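Local coordinates for glycosyl hydrolases family 2, sugar binding domain protein (Bacteroides uniformis str. 3978 T3 ii, PDB 6D1P) that probably hydrolyses O-glycosidic bonds as a family 2 glycoside hydrolase, acting as a beta-glucuronidase of a gut bacterium, at residues 718-723 and 734-739; 752-757 and 793-798. One frame throughout, in Å; residues are numbered along the deposited sequence.

Interaction 1: 718-723 and 734-739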
loop_
_atom_site.group_PDB
_atom_site.type_symbol
_atom_site.label_atom_id
_atom_site.label_comp_id
_atom_site.label_asym_id
_atom_site.label_seq_id
_atom_site.Cartn_x
_atom_site.Cartn_y
_atom_site.Cartn_z
ATOM N N ARG A 718 8.867 -0.099 -35.467
ATOM C CA ARG A 718 9.424 1.061 -34.795
ATOM C C ARG A 718 8.298 1.808 -34.108
ATOM O O ARG A 718 7.134 1.723 -34.508
ATOM C CB ARG A 718 10.138 2.032 -35.756
ATOM C CG ARG A 718 11.525 1.632 -36.191
ATOM C CD ARG A 718 12.498 2.804 -36.036
ATOM N NE ARG A 718 12.290 3.879 -37.004
ATOM C CZ ARG A 718 12.541 5.163 -36.752
ATOM N NH1 ARG A 718 12.996 5.539 -35.563
ATOM N NH2 ARG A 718 12.328 6.079 -37.684
ATOM N N ILE A 719 8.664 2.569 -33.084
ATOM C CA ILE A 719 7.736 3.455 -32.402
ATOM C C ILE A 719 8.185 4.878 -32.665
ATOM O O ILE A 719 9.350 5.213 -32.444
ATOM C CB ILE A 719 7.684 3.175 -30.892
ATOM C CG1 ILE A 719 7.489 1.681 -30.628
ATOM C CG2 ILE A 719 6.590 3.998 -30.252
ATOM C CD1 ILE A 719 7.608 1.296 -29.167
ATOM N N LEU A 720 7.270 5.707 -33.140
ATOM C CA LEU A 720 7.533 7.120 -33.342
ATOM C C LEU A 720 6.740 7.922 -32.328
ATOM O O LEU A 720 5.561 7.644 -32.089
ATOM C CB LEU A 720 7.145 7.572 -34.750
ATOM C CG LEU A 720 7.840 6.925 -35.944
ATOM C CD1 LEU A 720 7.396 7.622 -37.226
ATOM C CD2 LEU A 720 9.349 6.982 -35.795
ATOM N N LEU A 721 7.379 8.924 -31.745
ATOM C CA LEU A 721 6.704 9.854 -30.854
ATOM C C LEU A 721 6.566 11.212 -31.525
ATOM O O LEU A 721 7.487 11.676 -32.203
ATOM C CB LEU A 721 7.465 9.992 -29.530
ATOM C CG LEU A 721 7.235 8.812 -28.596
ATOM C CD1 LEU A 721 8.282 8.739 -27.440
ATOM C CD2 LEU A 721 5.808 8.891 -28.066
ATOM N N THR A 722 5.407 11.837 -31.338
ATOM C CA THR A 722 5.162 13.208 -31.752
ATOM C C THR A 722 4.360 13.880 -30.652
ATOM O O THR A 722 3.797 13.205 -29.796
ATOM C CB THR A 722 4.398 13.252 -33.083
ATOM O OG1 THR A 722 3.281 12.357 -33.006
ATOM C CG2 THR A 722 5.301 12.813 -34.225
ATOM N N GLN A 723 4.290 15.214 -30.672
ATOM C CA GLN A 723 3.408 15.945 -29.763
ATOM C C GLN A 723 2.354 16.723 -30.544
ATOM O O GLN A 723 2.645 17.281 -31.608
ATOM C CB GLN A 723 4.176 16.901 -28.822
ATOM C CG GLN A 723 5.563 17.386 -29.290
ATOM C CD GLN A 723 6.325 18.134 -28.184
ATOM O OE1 GLN A 723 5.753 18.975 -27.480
ATOM N NE2 GLN A 723 7.608 17.816 -28.021
ATOM N N GLN A 734 1.959 11.279 -28.634
ATOM C CA GLN A 734 1.417 10.172 -29.410
ATOM C C GLN A 734 2.524 9.197 -29.775
ATOM O O GLN A 734 3.589 9.605 -30.249
ATOM C CB GLN A 734 0.736 10.686 -30.683
ATOM C CG GLN A 734 0.261 9.570 -31.593
ATOM C CD GLN A 734 -0.400 10.085 -32.866
ATOM O OE1 GLN A 734 -1.592 10.419 -32.881
ATOM N NE2 GLN A 734 0.375 10.143 -33.944
ATOM N N ALA A 735 2.279 7.916 -29.538
ATOM C CA ALA A 735 3.138 6.854 -30.039
ATOM C C ALA A 735 2.486 6.225 -31.264
ATOM O O ALA A 735 1.283 5.966 -31.274
ATOM C CB ALA A 735 3.392 5.783 -28.972
ATOM N N GLU A 736 3.288 5.974 -32.289
ATOM C CA GLU A 736 2.828 5.395 -33.539
ATOM C C GLU A 736 3.637 4.141 -33.817
ATOM O O GLU A 736 4.869 4.185 -33.797
ATOM C CB GLU A 736 2.987 6.402 -34.694
ATOM C CG GLU A 736 2.221 6.035 -35.965
ATOM C CD GLU A 736 2.517 6.984 -37.118
ATOM O OE1 GLU A 736 3.709 7.210 -37.413
ATOM O OE2 GLU A 736 1.557 7.526 -37.715
ATOM N N LEU A 737 2.957 3.024 -34.054
ATOM C CA LEU A 737 3.632 1.816 -34.501
ATOM C C LEU A 737 3.706 1.851 -36.024
ATOM O O LEU A 737 2.681 2.048 -36.689
ATOM C CB LEU A 737 2.881 0.576 -34.016
ATOM C CG LEU A 737 2.791 0.469 -32.491
ATOM C CD1 LEU A 737 1.882 -0.648 -32.038
ATOM C CD2 LEU A 737 4.188 0.271 -31.905
ATOM N N ILE A 738 4.913 1.701 -36.578
ATOM C CA ILE A 738 5.103 1.700 -38.026
ATOM C C ILE A 738 5.856 0.439 -38.428
ATOM O O ILE A 738 6.518 -0.197 -37.612
ATOM C CB ILE A 738 5.859 2.948 -38.547
ATOM C CG1 ILE A 738 7.303 2.921 -38.044
ATOM C CG2 ILE A 738 5.140 4.224 -38.147
ATOM C CD1 ILE A 738 8.200 3.908 -38.742
ATOM N N ASP A 739 5.733 0.067 -39.706
ATOM C CA ASP A 739 6.437 -1.095 -40.230
ATOM C C ASP A 739 7.847 -0.706 -40.670
ATOM O O ASP A 739 8.263 0.449 -40.573
ATOM C CB ASP A 739 5.660 -1.774 -41.377
ATOM C CG ASP A 739 5.487 -0.877 -42.653
ATOM O OD1 ASP A 739 6.128 0.194 -42.810
ATOM O OD2 ASP A 739 4.619 -1.226 -43.503
HETATM O O HOH W 1 3.385 9.798 -33.371
#
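A beta hairpin near the C-terminus holds this contact: strand 718-723 is an outer strand of a three-stranded antiparallel sheet within this chain, and strand 730-738 is the middle one. Six backbone hydrogen bonds join the pair. R718, L720 and T722 sit in hydrogen-bonded pairs with I738, E736 and Q734. The shortest of these bonds, E736 N to L720 O at 2.8 Å, lies in the carbonyl plane. At the open end R718 N reaches I738 O over 3.2 Å from above the carbonyl plane, 27° out of it. I719 and L721 form non-hydrogen-bonded pairs with L737 and A735.

The face with I719, L721, A735 and L737 is apolar. I719 and L737 lie side by side, with I719 CG1 3.8 Å from L737 CD2. The A735 methyl is flanked by two residues of the other strand: I719 CG2 is 3.9 Å from A735 CB, and L721 CD2 also touches it. Beneath this face lie A807 and I809 of strand 807-811 and A797 of strand 793-799.

The other face is mixed. I738 has CG1 in the crowded position between N and the carbonyl carbon (chi1 67°). This brings I738 CG1 to 3.7 Å from R718 CB. L720 crosses I738 at about a right angle, and L720 CD2 lies 3.5 Å above the plane of the R718 guanidinium, toward its rim. The extended chain of E736 runs alongside L720 to a salt bridge with R744. Water 1 joins T722 OG1, at 2.6 Å, to Q734 O and Q734 NE2, while Q734 OE1 bonds to R781. The hairpin thus has two unlike faces: one buries aliphatic groups against the neighbouring sheet; on the other, the ends of E736 and Q734 meet arginines, and T722 and Q734 share a water.

Interaction 2: 752-757 and 793-798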
loop_
_atom_site.group_PDB
_atom_site.type_symbol
_atom_site.label_atom_id
_atom_site.label_comp_id
_atom_site.label_asym_id
_atom_site.label_seq_id
_atom_site.Cartn_x
_atom_site.Cartn_y
_atom_site.Cartn_z
ATOM N N ILE A 752 1.288 -0.570 -25.179
ATOM C CA ILE A 752 2.361 0.411 -25.195
ATOM C C ILE A 752 2.418 1.048 -23.815
ATOM O O ILE A 752 1.374 1.285 -23.197
ATOM C CB ILE A 752 2.141 1.459 -26.307
ATOM C CG1 ILE A 752 2.321 0.811 -27.674
ATOM C CG2 ILE A 752 3.152 2.567 -26.213
ATOM C CD1 ILE A 752 1.643 1.591 -28.776
ATOM N N GLU A 753 3.639 1.294 -23.327
ATOM C CA GLU A 753 3.896 1.849 -22.002
ATOM C C GLU A 753 4.661 3.164 -22.077
ATOM O O GLU A 753 5.625 3.289 -22.827
ATOM C CB GLU A 753 4.709 0.889 -21.151
ATOM C CG GLU A 753 4.015 -0.415 -20.924
ATOM C CD GLU A 753 4.874 -1.360 -20.134
ATOM O OE1 GLU A 753 6.070 -1.056 -19.982
ATOM O OE2 GLU A 753 4.356 -2.393 -19.669
ATOM N N PHE A 754 4.267 4.118 -21.249
ATOM C CA PHE A 754 4.915 5.410 -21.201
ATOM C C PHE A 754 5.725 5.573 -19.916
ATOM O O PHE A 754 5.373 5.045 -18.859
ATOM C CB PHE A 754 3.885 6.528 -21.310
ATOM C CG PHE A 754 3.160 6.554 -22.611
ATOM C CD1 PHE A 754 1.845 6.112 -22.690
ATOM C CD2 PHE A 754 3.787 7.025 -23.764
ATOM C CE1 PHE A 754 1.146 6.153 -23.902
ATOM C CE2 PHE A 754 3.103 7.067 -24.986
ATOM C CZ PHE A 754 1.775 6.632 -25.052
ATOM N N GLY A 755 6.829 6.308 -20.030
ATOM C CA GLY A 755 7.631 6.669 -18.882
ATOM C C GLY A 755 8.055 8.118 -19.014
ATOM O O GLY A 755 7.850 8.751 -20.053
ATOM N N CYS A 756 8.664 8.638 -17.951
ATOM C CA CYS A 756 9.010 10.051 -17.957
ATOM C C CYS A 756 10.091 10.338 -16.919
ATOM O O CYS A 756 10.050 9.799 -15.810
ATOM C CB CYS A 756 7.757 10.895 -17.694
ATOM S SG CYS A 756 8.035 12.632 -17.780
ATOM N N THR A 757 11.051 11.193 -17.295
ATOM C CA THR A 757 12.068 11.642 -16.356
ATOM C C THR A 757 11.459 12.317 -15.138
ATOM O O THR A 757 12.115 12.405 -14.097
ATOM C CB THR A 757 13.060 12.609 -17.019
ATOM O OG1 THR A 757 12.356 13.655 -17.712
ATOM C CG2 THR A 757 13.989 11.861 -17.976
ATOM N N VAL A 793 10.556 17.842 -19.896
ATOM C CA VAL A 793 10.833 16.475 -19.470
ATOM C C VAL A 793 11.160 15.654 -20.714
ATOM O O VAL A 793 11.114 16.146 -21.844
ATOM C CB VAL A 793 9.642 15.835 -18.718
ATOM C CG1 VAL A 793 9.328 16.582 -17.446
ATOM C CG2 VAL A 793 8.411 15.796 -19.631
ATOM N N VAL A 794 11.473 14.386 -20.509
ATOM C CA VAL A 794 11.611 13.438 -21.605
ATOM C C VAL A 794 10.636 12.298 -21.355
ATOM O O VAL A 794 10.674 11.673 -20.286
ATOM C CB VAL A 794 13.043 12.908 -21.740
ATOM C CG1 VAL A 794 13.085 11.835 -22.808
ATOM C CG2 VAL A 794 14.006 14.046 -22.090
ATOM N N VAL A 795 9.751 12.038 -22.338
ATOM C CA VAL A 795 8.794 10.932 -22.308
ATOM C C VAL A 795 9.345 9.745 -23.098
ATOM O O VAL A 795 9.926 9.911 -24.182
ATOM C CB VAL A 795 7.431 11.377 -22.870
ATOM C CG1 VAL A 795 6.473 10.181 -23.008
ATOM C CG2 VAL A 795 6.830 12.469 -21.982
ATOM N N SER A 796 9.162 8.542 -22.559
ATOM C CA SER A 796 9.535 7.312 -23.240
ATOM C C SER A 796 8.298 6.485 -23.593
ATOM O O SER A 796 7.301 6.487 -22.863
ATOM C CB SER A 796 10.481 6.474 -22.367
ATOM O OG SER A 796 9.825 6.015 -21.199
ATOM N N ALA A 797 8.378 5.748 -24.700
ATOM C CA ALA A 797 7.325 4.807 -25.075
ATOM C C ALA A 797 7.953 3.485 -25.484
ATOM O O ALA A 797 8.909 3.463 -26.266
ATOM C CB ALA A 797 6.442 5.343 -26.218
ATOM N N SER A 798 7.404 2.390 -24.955
ATOM C CA SER A 798 7.854 1.042 -25.260
ATOM C C SER A 798 6.657 0.132 -25.500
ATOM O O SER A 798 5.559 0.375 -24.992
ATOM C CB SER A 798 8.692 0.471 -24.115
ATOM O OG SER A 798 9.488 1.492 -23.545
HETATM O O HOH W 2 8.472 3.441 -21.706
#
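Strands 752-756 and 793-798 run antiparallel, their axes 4.4 Å apart at closest approach and 158° between their directions. E753 with S798 and G755 with S796 are hydrogen-bonded pairs. E753 N donates to S798 O at 2.7 Å, nearly along the C=O axis. S796 N meets G755 O from above the carbonyl plane, 48° out of it.

Past C756 the ladder ends on a side chain. T757 OG1 stands between its own N and carbonyl carbon (chi1 50°) and accepts a hydrogen bond from V794 N at 3.0 Å, while T757 N donates to V794 O. The T757 methyl CG2 rests 4.0 Å from V794 CB. An alanine here would lose OG1 and CG2, and would probably leave V794 N without this acceptor and loosen the strand end.

F754, C756, V795 and A797 share one face. The F754 ring packs with its CE2 4.0 Å from A797 CB, and CD2 touches V795 CG1. C756 SG, anti to its backbone N, reaches V793 CG2 at 3.7 Å. I784 and L762 also touch the F754 ring.

On the other face G755 leaves room for S796: a CB on G755 would clash with S796 OG. Water 2 links E753 O, S796 OG and S798 OG, donating to S796 OG over 3.0 Å. S798 OG also bonds T806, and the E753 carboxylate forms a salt bridge with R774. S796 OG bonds T757 O of the second subunit. The reciprocal bond joins T757 O to S796 OG of that subunit, and the two T757 side chains touch. I752, F754 and A797 pack against the three-stranded sheet that holds strands 730-738 and 781-787, as in a beta-sandwich; the strand end lies at the dimer interface.

Interactions 1 and 2 have centres 12 Å apart and belong to facing sheets of one C-terminal beta-sandwich domain. They come in series along the chain: the hairpin of interaction 1 closes before interaction 2 opens, and strand 730-738 is followed directly by strand 751-756. Interaction 1 lies in the three-stranded sheet with strand 781-787. Interaction 2 forms the centre of the four-stranded sheet, between strands 774-776 and 807-811. The sheets meet through apolar contacts: I719 CD1 packs on S798 CA, and L737 CD1 lies 4.0 Å from I752 CD1. Interaction 2 also reaches the second subunit, which does not touch the segments of interaction 1.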